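Local structure of metallo-beta-lactamase (Simiduia agarivorans, 6MFI) at residues A[41-47]-A[60-64]; A[113-117]-A[156-160]; A[129-134]-A[161-167]. The protein probably hydrolyses beta-lactam antibiotics as a zinc-dependent class B3 metallo-beta-lactamase. All blocks are in the same frame, centred on the assembly; numbering follows the deposited sequence.

Contact 1: A[41-47]-A[60-64]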
ATOM      1  N   ASP A  41      -6.003  -2.627  13.973  1.00 15.74           N
ATOM      2  CA  ASP A  41      -6.226  -1.452  14.798  1.00 16.45           C
ATOM      3  C   ASP A  41      -6.999  -0.389  14.019  1.00 16.75           C
ATOM      4  O   ASP A  41      -7.264  -0.520  12.820  1.00 16.85           O
ATOM      5  CB  ASP A  41      -4.894  -0.889  15.291  1.00 16.63           C
ATOM      6  CG  ASP A  41      -4.917  -0.540  16.764  1.00 17.47           C
ATOM      7  OD1 ASP A  41      -5.998  -0.168  17.269  1.00 17.53           O
ATOM      8  OD2 ASP A  41      -3.857  -0.638  17.415  1.00 17.75           O
ATOM      9  N   ALA A  42      -7.366   0.679  14.724  1.00 17.36           N
ATOM     10  CA  ALA A  42      -8.073   1.784  14.092  1.00 17.43           C
ATOM     11  C   ALA A  42      -7.198   2.433  13.025  1.00 16.59           C
ATOM     12  O   ALA A  42      -5.972   2.495  13.147  1.00 17.16           O
ATOM     13  CB  ALA A  42      -8.489   2.820  15.137  1.00 17.65           C
ATOM     14  N   TRP A  43      -7.848   2.917  11.965  1.00 16.20           N
ATOM     15  CA  TRP A  43      -7.112   3.473  10.833  1.00 15.77           C
ATOM     16  C   TRP A  43      -6.329   4.718  11.231  1.00 14.86           C
ATOM     17  O   TRP A  43      -5.206   4.930  10.760  1.00 15.05           O
ATOM     18  CB  TRP A  43      -8.073   3.796   9.689  1.00 16.65           C
ATOM     19  CG  TRP A  43      -8.665   2.590   9.028  1.00 18.10           C
ATOM     20  CD1 TRP A  43      -8.241   1.299   9.143  1.00 18.86           C
ATOM     21  CD2 TRP A  43      -9.792   2.565   8.145  1.00 19.04           C
ATOM     22  NE1 TRP A  43      -9.036   0.471   8.387  1.00 19.49           N
ATOM     23  CE2 TRP A  43      -9.995   1.224   7.765  1.00 19.52           C
ATOM     24  CE3 TRP A  43     -10.652   3.546   7.642  1.00 19.36           C
ATOM     25  CZ2 TRP A  43     -11.021   0.839   6.903  1.00 19.80           C
ATOM     26  CZ3 TRP A  43     -11.668   3.163   6.786  1.00 19.79           C
ATOM     27  CH2 TRP A  43     -11.845   1.822   6.425  1.00 19.94           C
ATOM     28  N   ASP A  44      -6.903   5.552  12.095  1.00 14.28           N
ATOM     29  CA  ASP A  44      -6.295   6.820  12.474  1.00 13.66           C
ATOM     30  C   ASP A  44      -5.624   6.776  13.840  1.00 13.65           C
ATOM     31  O   ASP A  44      -5.311   7.832  14.398  1.00 13.48           O
ATOM     32  CB  ASP A  44      -7.343   7.936  12.445  1.00 14.20           C
ATOM     33  CG  ASP A  44      -7.954   8.127  11.071  1.00 14.21           C
ATOM     34  OD1 ASP A  44      -7.235   7.940  10.066  1.00 13.83           O
ATOM     35  OD2 ASP A  44      -9.152   8.471  10.993  1.00 13.98           O
ATOM     36  N   LYS A  45      -5.396   5.591  14.392  1.00 14.08           N
ATOM     37  CA  LYS A  45      -4.735   5.500  15.688  1.00 15.92           C
ATOM     38  C   LYS A  45      -3.246   5.787  15.528  1.00 16.20           C
ATOM     39  O   LYS A  45      -2.589   5.171  14.682  1.00 16.22           O
ATOM     40  CB  LYS A  45      -4.941   4.121  16.310  1.00 17.45           C
ATOM     41  CG  LYS A  45      -4.259   3.958  17.660  1.00 18.96           C
ATOM     42  CD  LYS A  45      -4.533   2.594  18.268  1.00 20.61           C
ATOM     43  CE  LYS A  45      -3.897   2.470  19.644  1.00 22.10           C
ATOM     44  NZ  LYS A  45      -4.404   3.506  20.586  1.00 23.36           N
ATOM     45  N   PRO A  46      -2.683   6.709  16.308  1.00 16.40           N
ATOM     46  CA  PRO A  46      -1.258   7.028  16.161  1.00 16.07           C
ATOM     47  C   PRO A  46      -0.379   5.837  16.512  1.00 15.96           C
ATOM     48  O   PRO A  46      -0.667   5.076  17.438  1.00 16.88           O
ATOM     49  CB  PRO A  46      -1.050   8.190  17.141  1.00 16.99           C
ATOM     50  CG  PRO A  46      -2.419   8.747  17.380  1.00 17.61           C
ATOM     51  CD  PRO A  46      -3.347   7.577  17.295  1.00 17.23           C
ATOM     52  N   GLY A  47       0.704   5.683  15.755  1.00 15.71           N
ATOM     53  CA  GLY A  47       1.649   4.616  15.974  1.00 15.96           C
ATOM     54  C   GLY A  47       3.072   5.060  15.705  1.00 15.91           C
ATOM     55  O   GLY A  47       3.317   6.041  14.996  1.00 15.21           O
ATOM     56  N   GLY A  60       3.484   4.473   8.839  1.00 11.07           N
ATOM     57  CA  GLY A  60       2.040   4.525   8.881  1.00 11.34           C
ATOM     58  C   GLY A  60       1.494   4.491  10.296  1.00 11.36           C
ATOM     59  O   GLY A  60       2.222   4.591  11.285  1.00 11.16           O
ATOM     60  N   THR A  61       0.174   4.344  10.380  1.00 11.62           N
ATOM     61  CA  THR A  61      -0.524   4.277  11.657  1.00 12.77           C
ATOM     62  C   THR A  61      -0.500   2.838  12.170  1.00 14.19           C
ATOM     63  O   THR A  61       0.177   1.966  11.619  1.00 14.77           O
ATOM     64  CB  THR A  61      -1.951   4.793  11.508  1.00 12.25           C
ATOM     65  OG1 THR A  61      -2.678   3.931  10.625  1.00 12.41           O
ATOM     66  CG2 THR A  61      -1.948   6.197  10.929  1.00 11.71           C
ATOM     67  N   CYS A  62      -1.238   2.572  13.250  1.00 14.96           N
ATOM     68  CA  CYS A  62      -1.407   1.203  13.723  1.00 15.98           C
ATOM     69  C   CYS A  62      -2.359   0.396  12.852  1.00 16.14           C
ATOM     70  O   CYS A  62      -2.341  -0.838  12.917  1.00 17.38           O
ATOM     71  CB  CYS A  62      -1.909   1.192  15.169  1.00 17.04           C
ATOM     72  SG  CYS A  62      -0.815   1.979  16.369  1.00 18.25           S
ATOM     73  N   GLY A  63      -3.182   1.057  12.039  1.00 15.10           N
ATOM     74  CA  GLY A  63      -4.151   0.359  11.217  1.00 15.24           C
ATOM     75  C   GLY A  63      -3.924   0.508   9.726  1.00 14.38           C
ATOM     76  O   GLY A  63      -4.401  -0.317   8.940  1.00 14.74           O
ATOM     77  N   ILE A  64      -3.199   1.549   9.321  1.00 13.76           N
ATOM     78  CA  ILE A  64      -2.946   1.834   7.913  1.00 12.34           C
ATOM     79  C   ILE A  64      -1.445   1.982   7.708  1.00 12.31           C
ATOM     80  O   ILE A  64      -0.775   2.692   8.467  1.00 12.10           O
ATOM     81  CB  ILE A  64      -3.683   3.102   7.444  1.00 11.98           C
ATOM     82  CG1 ILE A  64      -5.198   2.903   7.541  1.00 13.24           C
ATOM     83  CG2 ILE A  64      -3.279   3.460   6.021  1.00 10.96           C
ATOM     84  CD1 ILE A  64      -5.726   1.777   6.676  1.00 13.50           C
TER
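Three groups grip the hydroxyl of Thr61. Across the contact Thr61 OG1 donates to Trp43 O at 2.7 Å. Within its own loop Thr61 OG1 accepts from two amides, Gly63 N at 3.2 Å and Ile64 N at 2.8 Å. The two accepted bonds make an ST turn and an ST motif on one threonine; since a carbonyl can only accept, the hydroxyl proton goes to Trp43 O. The donor is tilted from the Trp43 carbonyl plane. Thr61 OG1 stands between the backbone N and the carbonyl carbon of its residue (chi1 64°), the position from which it can face the Trp43 carbonyl and the following amides together.

A second bond, from Cys62 N to Lys45 O at 3.3 Å, is long but nearly straight, with 174° at the hydrogen. The carbonyls of Trp43 and Lys45 thus both turn to the 60-64 loop, helped by the type I turn from Ala42 to Lys45 that reverses the chain there. Cys62 points into this curve: its CB lies against the CB and carboxylate of Asp41, while its SG rests against Pro46 O and Gly47 CA. The same sulfur is disulfide-bonded to Cys37, and Asp41 OD2 takes the amide of Ala38, so the N-terminal region is tied to the loop that leads into strand 67-71 of the metallo-beta-lactamase fold.

At the other side of the contact Ile64 meets the indole of Trp43. Ile64 CD1 sits over one face of the five-membered ring of Trp43, 3.9 Å from its centroid and 25° off the normal, a CH-pi contact, with CG1 against Trp43 CB. Both side chains continue to the zinc site, where Trp43 touches Asp114 and meets the ring of His253.

Contact 2: A[113-117]-A[156-160]. With ZN (zinc ion), chain B.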
ATOM      1  N   ILE A 113     -10.160   5.755   0.489  1.00 11.70           N
ATOM      2  CA  ILE A 113      -9.938   6.915   1.352  1.00 12.04           C
ATOM      3  C   ILE A 113      -9.025   6.574   2.523  1.00 11.96           C
ATOM      4  O   ILE A 113      -8.290   7.437   3.017  1.00  9.68           O
ATOM      5  CB  ILE A 113     -11.289   7.484   1.834  1.00 13.12           C
ATOM      6  CG1 ILE A 113     -11.078   8.756   2.660  1.00 13.06           C
ATOM      7  CG2 ILE A 113     -12.061   6.442   2.630  1.00 14.03           C
ATOM      8  CD1 ILE A 113     -12.354   9.346   3.220  1.00 13.89           C
ATOM      9  N   ASP A 114      -9.040   5.321   2.984  1.00 12.51           N
ATOM     10  CA  ASP A 114      -8.209   4.959   4.124  1.00 12.69           C
ATOM     11  C   ASP A 114      -6.733   4.836   3.766  1.00 11.33           C
ATOM     12  O   ASP A 114      -5.911   4.651   4.669  1.00 11.00           O
ATOM     13  CB  ASP A 114      -8.700   3.651   4.750  1.00 13.91           C
ATOM     14  CG  ASP A 114      -8.804   2.523   3.746  1.00 15.59           C
ATOM     15  OD1 ASP A 114      -9.309   2.763   2.631  1.00 16.05           O
ATOM     16  OD2 ASP A 114      -8.385   1.395   4.076  1.00 17.10           O
ATOM     17  N   HIS A 115      -6.376   4.943   2.488  1.00 10.32           N
ATOM     18  CA  HIS A 115      -4.988   4.839   2.060  1.00 10.37           C
ATOM     19  C   HIS A 115      -4.470   6.071   1.333  1.00  9.83           C
ATOM     20  O   HIS A 115      -3.270   6.345   1.404  1.00  8.64           O
ATOM     21  CB  HIS A 115      -4.798   3.615   1.152  1.00 11.07           C
ATOM     22  CG  HIS A 115      -5.216   2.325   1.785  1.00 11.94           C
ATOM     23  ND1 HIS A 115      -4.589   1.802   2.896  1.00 12.24           N
ATOM     24  CD2 HIS A 115      -6.203   1.456   1.466  1.00 12.51           C
ATOM     25  CE1 HIS A 115      -5.172   0.665   3.232  1.00 12.90           C
ATOM     26  NE2 HIS A 115      -6.152   0.431   2.380  1.00 12.59           N
ATOM     27  N   VAL A 116      -5.331   6.816   0.641  1.00  9.78           N
ATOM     28  CA  VAL A 116      -4.891   7.974  -0.131  1.00  9.76           C
ATOM     29  C   VAL A 116      -5.718   9.196   0.244  1.00  9.27           C
ATOM     30  O   VAL A 116      -5.685  10.216  -0.454  1.00  8.94           O
ATOM     31  CB  VAL A 116      -4.979   7.699  -1.644  1.00  9.56           C
ATOM     32  CG1 VAL A 116      -4.057   6.555  -2.034  1.00  9.42           C
ATOM     33  CG2 VAL A 116      -6.414   7.391  -2.041  1.00  9.77           C
ATOM     34  N   GLY A 117      -6.460   9.104   1.349  1.00  9.69           N
ATOM     35  CA  GLY A 117      -7.319  10.209   1.744  1.00  9.73           C
ATOM     36  C   GLY A 117      -6.547  11.476   2.062  1.00  9.83           C
ATOM     37  O   GLY A 117      -7.013  12.584   1.784  1.00 10.25           O
ATOM     38  N   ALA A 156     -17.141   7.905   0.915  1.00 23.04           N
ATOM     39  CA  ALA A 156     -16.625   9.133   1.509  1.00 23.65           C
ATOM     40  C   ALA A 156     -15.609   9.801   0.590  1.00 24.00           C
ATOM     41  O   ALA A 156     -14.736   9.139   0.028  1.00 24.76           O
ATOM     42  CB  ALA A 156     -16.004   8.845   2.866  1.00 23.27           C
ATOM     43  N   SER A 157     -15.729  11.116   0.442  1.00 23.43           N
ATOM     44  CA  SER A 157     -14.824  11.883  -0.397  1.00 22.16           C
ATOM     45  C   SER A 157     -13.647  12.408   0.419  1.00 20.05           C
ATOM     46  O   SER A 157     -13.703  12.511   1.647  1.00 19.85           O
ATOM     47  CB  SER A 157     -15.562  13.047  -1.061  1.00 23.16           C
ATOM     48  OG  SER A 157     -16.018  13.978  -0.095  1.00 24.04           O
ATOM     49  N   PHE A 158     -12.573  12.738  -0.284  1.00 17.90           N
ATOM     50  CA  PHE A 158     -11.361  13.274   0.311  1.00 16.14           C
ATOM     51  C   PHE A 158     -10.830  14.376  -0.593  1.00 15.05           C
ATOM     52  O   PHE A 158     -11.196  14.445  -1.772  1.00 13.92           O
ATOM     53  CB  PHE A 158     -10.303  12.179   0.521  1.00 15.88           C
ATOM     54  CG  PHE A 158     -10.097  11.289  -0.672  1.00 16.24           C
ATOM     55  CD1 PHE A 158      -9.187  11.628  -1.658  1.00 16.27           C
ATOM     56  CD2 PHE A 158     -10.802  10.103  -0.797  1.00 16.99           C
ATOM     57  CE1 PHE A 158      -8.991  10.807  -2.752  1.00 16.92           C
ATOM     58  CE2 PHE A 158     -10.610   9.278  -1.889  1.00 17.73           C
ATOM     59  CZ  PHE A 158      -9.703   9.631  -2.868  1.00 17.68           C
ATOM     60  N   PRO A 159      -9.987  15.268  -0.064  1.00 15.48           N
ATOM     61  CA  PRO A 159      -9.483  16.378  -0.885  1.00 15.65           C
ATOM     62  C   PRO A 159      -8.776  15.887  -2.140  1.00 14.60           C
ATOM     63  O   PRO A 159      -8.054  14.888  -2.122  1.00 13.97           O
ATOM     64  CB  PRO A 159      -8.515  17.101   0.058  1.00 15.93           C
ATOM     65  CG  PRO A 159      -9.023  16.791   1.419  1.00 16.41           C
ATOM     66  CD  PRO A 159      -9.568  15.394   1.344  1.00 16.17           C
ATOM     67  N   VAL A 160      -8.996  16.608  -3.242  1.00 13.97           N
ATOM     68  CA  VAL A 160      -8.409  16.223  -4.518  1.00 13.31           C
ATOM     69  C   VAL A 160      -6.906  16.475  -4.495  1.00 11.91           C
ATOM     70  O   VAL A 160      -6.412  17.407  -3.845  1.00 10.86           O
ATOM     71  CB  VAL A 160      -9.086  16.973  -5.682  1.00 13.96           C
ATOM     72  CG1 VAL A 160     -10.598  16.826  -5.599  1.00 14.60           C
ATOM     73  CG2 VAL A 160      -8.693  18.444  -5.683  1.00 14.04           C
TER
HETATM   74 ZN    ZN B 401      -8.114  -0.333   3.047  1.00 10.69          ZN
HETATM   75  O   HOH W   1      -9.773  -0.220   1.961  1.00 11.01           O
HETATM   76  O   HOH W   2      -6.170  13.868  -0.270  1.00 13.27           O
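Phe158 and Ile113 bury nearly equal areas, 77 and 75 Å², and their side chains run past each other in opposite directions. Ile113 is extended, with CG1 anti to the backbone N (chi1 -176°) and CD1 continuing the line. This carries Ile113 CG1 to 3.7 Å from Phe158 CD2 and brings the terminal CD1 to 3.7 Å from Ala156 CB, so one side chain spans Ala156 to Phe158.

The Phe158 ring lies obliquely to its neighbours. On the CD2 side it meets Ile113 CB and CG1; Phe158 CD1 is 4.0 Å from Val116 O, and CZ reaches Val116 CG2 at 4.1 Å. Val139 and Met140 of helix 134-142 also touch this side chain, which is buried between the two helical elements.

Gly117 adds 36 Å² through its backbone. Gly117 O lies 3.5 Å from Phe158 CB. A bridging water donates both to Gly117 O at 2.6 Å and to Pro159 O at 2.8 Å, joining the two segments.

The face of helix 113-116 that meets the loop is apolar, whereas its other residues serve a metal. The short helix supplies two protein ligands of the second zinc, Asp114 OD2 and His115 NE2, and His253 the third, beside a water. With His110 and His112 of the first site, Asp114 and His115 form the HxHxDH zinc-binding motif of the metallo-beta-lactamase superfamily.

Contact 3: A[129-134]-A[161-167]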
ATOM      1  N   THR A 129       5.879  14.937  -6.406  1.00 13.78           N
ATOM      2  CA  THR A 129       5.022  14.627  -7.542  1.00 15.01           C
ATOM      3  C   THR A 129       4.356  13.280  -7.300  1.00 13.59           C
ATOM      4  O   THR A 129       5.020  12.307  -6.928  1.00 12.08           O
ATOM      5  CB  THR A 129       5.814  14.606  -8.850  1.00 17.70           C
ATOM      6  OG1 THR A 129       5.441  13.456  -9.619  1.00 19.32           O
ATOM      7  CG2 THR A 129       7.305  14.566  -8.577  1.00 18.10           C
ATOM      8  N   LEU A 130       3.044  13.230  -7.501  1.00 13.53           N
ATOM      9  CA  LEU A 130       2.248  12.049  -7.203  1.00 13.11           C
ATOM     10  C   LEU A 130       2.039  11.243  -8.479  1.00 13.50           C
ATOM     11  O   LEU A 130       1.485  11.755  -9.457  1.00 13.58           O
ATOM     12  CB  LEU A 130       0.910  12.451  -6.585  1.00 13.35           C
ATOM     13  CG  LEU A 130      -0.176  11.386  -6.448  1.00 13.58           C
ATOM     14  CD1 LEU A 130       0.296  10.237  -5.571  1.00 13.63           C
ATOM     15  CD2 LEU A 130      -1.426  12.024  -5.874  1.00 13.41           C
ATOM     16  N   TYR A 131       2.488   9.992  -8.466  1.00 14.38           N
ATOM     17  CA  TYR A 131       2.299   9.072  -9.576  1.00 15.30           C
ATOM     18  C   TYR A 131       1.159   8.116  -9.255  1.00 14.06           C
ATOM     19  O   TYR A 131       1.056   7.610  -8.134  1.00 12.62           O
ATOM     20  CB  TYR A 131       3.579   8.280  -9.858  1.00 17.33           C
ATOM     21  CG  TYR A 131       4.718   9.108 -10.409  1.00 19.54           C
ATOM     22  CD1 TYR A 131       5.553   9.826  -9.563  1.00 20.27           C
ATOM     23  CD2 TYR A 131       4.962   9.167 -11.776  1.00 21.46           C
ATOM     24  CE1 TYR A 131       6.597  10.580 -10.060  1.00 21.47           C
ATOM     25  CE2 TYR A 131       6.005   9.921 -12.283  1.00 22.35           C
ATOM     26  CZ  TYR A 131       6.819  10.625 -11.420  1.00 22.44           C
ATOM     27  OH  TYR A 131       7.859  11.378 -11.916  1.00 23.81           O
ATOM     28  N   ALA A 132       0.302   7.870 -10.243  1.00 14.13           N
ATOM     29  CA  ALA A 132      -0.874   7.043 -10.021  1.00 13.54           C
ATOM     30  C   ALA A 132      -1.268   6.346 -11.313  1.00 14.00           C
ATOM     31  O   ALA A 132      -1.047   6.864 -12.409  1.00 14.87           O
ATOM     32  CB  ALA A 132      -2.050   7.872  -9.493  1.00 13.26           C
ATOM     33  N   SER A 133      -1.861   5.160 -11.167  1.00 13.87           N
ATOM     34  CA  SER A 133      -2.431   4.463 -12.305  1.00 14.71           C
ATOM     35  C   SER A 133      -3.594   5.274 -12.875  1.00 14.49           C
ATOM     36  O   SER A 133      -4.172   6.115 -12.182  1.00 13.70           O
ATOM     37  CB  SER A 133      -2.900   3.068 -11.890  1.00 14.86           C
ATOM     38  OG  SER A 133      -3.905   3.143 -10.895  1.00 14.20           O
ATOM     39  N   PRO A 134      -3.942   5.049 -14.148  1.00 15.06           N
ATOM     40  CA  PRO A 134      -5.033   5.834 -14.756  1.00 15.03           C
ATOM     41  C   PRO A 134      -6.342   5.788 -13.984  1.00 15.55           C
ATOM     42  O   PRO A 134      -6.983   6.831 -13.809  1.00 15.22           O
ATOM     43  CB  PRO A 134      -5.171   5.202 -16.147  1.00 16.15           C
ATOM     44  CG  PRO A 134      -3.806   4.694 -16.453  1.00 16.14           C
ATOM     45  CD  PRO A 134      -3.248   4.211 -15.141  1.00 15.80           C
ATOM     46  N   ALA A 161      -6.168  15.626  -5.203  1.00 12.25           N
ATOM     47  CA  ALA A 161      -4.717  15.698  -5.256  1.00 12.88           C
ATOM     48  C   ALA A 161      -4.259  15.952  -6.686  1.00 14.05           C
ATOM     49  O   ALA A 161      -5.009  15.759  -7.647  1.00 14.65           O
ATOM     50  CB  ALA A 161      -4.075  14.413  -4.718  1.00 12.74           C
ATOM     51  N   ARG A 162      -3.009  16.390  -6.816  1.00 14.33           N
ATOM     52  CA  ARG A 162      -2.411  16.710  -8.108  1.00 15.02           C
ATOM     53  C   ARG A 162      -1.537  15.540  -8.546  1.00 15.43           C
ATOM     54  O   ARG A 162      -0.487  15.282  -7.947  1.00 15.58           O
ATOM     55  CB  ARG A 162      -1.598  17.999  -8.025  1.00 15.36           C
ATOM     56  CG  ARG A 162      -2.399  19.213  -7.590  1.00 15.41           C
ATOM     57  CD  ARG A 162      -1.485  20.354  -7.176  1.00 15.20           C
ATOM     58  NE  ARG A 162      -0.686  20.847  -8.294  1.00 15.50           N
ATOM     59  CZ  ARG A 162       0.305  21.725  -8.175  1.00 16.33           C
ATOM     60  NH1 ARG A 162       0.625  22.209  -6.982  1.00 16.19           N
ATOM     61  NH2 ARG A 162       0.977  22.120  -9.247  1.00 16.86           N
ATOM     62  N   VAL A 163      -1.967  14.840  -9.590  1.00 15.54           N
ATOM     63  CA  VAL A 163      -1.216  13.720 -10.144  1.00 15.44           C
ATOM     64  C   VAL A 163      -0.318  14.238 -11.257  1.00 16.00           C
ATOM     65  O   VAL A 163      -0.791  14.885 -12.202  1.00 15.97           O
ATOM     66  CB  VAL A 163      -2.164  12.625 -10.660  1.00 15.84           C
ATOM     67  CG1 VAL A 163      -1.378  11.522 -11.351  1.00 16.13           C
ATOM     68  CG2 VAL A 163      -2.992  12.061  -9.517  1.00 15.89           C
ATOM     69  N   GLY A 164       0.978  13.957 -11.151  1.00 16.31           N
ATOM     70  CA  GLY A 164       1.940  14.463 -12.111  1.00 17.48           C
ATOM     71  C   GLY A 164       2.394  13.447 -13.138  1.00 18.56           C
ATOM     72  O   GLY A 164       3.018  13.808 -14.140  1.00 19.90           O
ATOM     73  N   GLY A 165       2.092  12.173 -12.904  1.00 18.10           N
ATOM     74  CA  GLY A 165       2.500  11.126 -13.821  1.00 18.48           C
ATOM     75  C   GLY A 165       1.608   9.916 -13.691  1.00 18.14           C
ATOM     76  O   GLY A 165       1.038   9.654 -12.627  1.00 16.37           O
ATOM     77  N   LEU A 166       1.486   9.172 -14.786  1.00 19.56           N
ATOM     78  CA  LEU A 166       0.661   7.973 -14.829  1.00 20.55           C
ATOM     79  C   LEU A 166       1.540   6.730 -14.776  1.00 21.36           C
ATOM     80  O   LEU A 166       2.598   6.676 -15.411  1.00 22.67           O
ATOM     81  CB  LEU A 166      -0.208   7.950 -16.089  1.00 21.72           C
ATOM     82  CG  LEU A 166      -1.642   8.465 -15.934  1.00 21.77           C
ATOM     83  CD1 LEU A 166      -1.660   9.893 -15.404  1.00 21.47           C
ATOM     84  CD2 LEU A 166      -2.394   8.372 -17.254  1.00 22.60           C
ATOM     85  N   VAL A 167       1.094   5.734 -14.015  1.00 20.76           N
ATOM     86  CA  VAL A 167       1.837   4.496 -13.808  1.00 19.78           C
ATOM     87  C   VAL A 167       1.067   3.359 -14.464  1.00 19.36           C
ATOM     88  O   VAL A 167      -0.082   3.084 -14.097  1.00 17.95           O
ATOM     89  CB  VAL A 167       2.063   4.212 -12.316  1.00 18.60           C
ATOM     90  CG1 VAL A 167       2.734   2.865 -12.135  1.00 18.79           C
ATOM     91  CG2 VAL A 167       2.899   5.311 -11.692  1.00 17.83           C
TER
HETATM   92  O   HOH W   3       1.987  15.421  -8.567  1.00 12.74           O
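Leu130 O accepts from Gly164 N at 2.8 Å, and two further backbone bonds continue the pairing. Ala132 N donates to Gly165 O at 3.1 Å and Val167 N to Ala132 O at 2.9 Å, so Ala132 is satisfied through both its amide and its carbonyl. In the last bond Val167 N sits above the Ala132 carbonyl plane, 58° out of it. A water bridges Leu130 N and Arg162 O: it accepts from Leu130 N at 2.7 Å and donates to Arg162 O, linking the two segments at that end.

These bonds join strand 129-132 to strand 163-166, which lies in parallel orientation as the outermost strand of the seven-stranded sheet. The strand directions are inclined by 39°, and the connection between them runs through helix 134-142, a beta-alpha-beta crossover. Tyr131 pairs with Gly165 and Ala132 with Leu166, and on the Tyr131 face the aromatic ring lies obliquely against Gly165 CA. Val167 CG2 packs on Tyr131 CB at 3.6 Å. Val163 uses its two methyls differently: CG1, anti to the backbone N (chi1 175°), lies near Ala132 CB, while CG2 meets Leu130 CD2, which also touches Ala161 CB at 3.7 Å.

Past the strand, Ser133 takes the N-cap position of helix 134-142. Its OG is hydrogen-bonded to Gly191 O and more weakly to Ala136 N, while its own amide bonds to His108 NE2. Pro134, the first helical residue, lays its CG 4.0 Å from Leu166 CD2.

In the fold
Contact 1 closes before contact 2 opens, whereas contacts 2 and 3 interleave: 113-117, 129-134, 156-160 and 161-167 follow in that order. Contacts 1 and 2 have centres about 15 Å apart and touch directly, Ile64 CG2 lying 3.2 Å from Asp114 O and Trp43 CE3 3.5 Å from Asp114 CB, so the loops of contact 1 border the zinc-binding helix. Contact 3 is also about 15 Å from contact 2, centre to centre, and joins it through the sequence continuity of 156-160 and 161-167; helix 134-142 packs against both. Contacts 1 and 3 have centres about 25 Å apart: contacts 1 and 2 border the zinc site, and contact 3 closes the sheet's edge away from it.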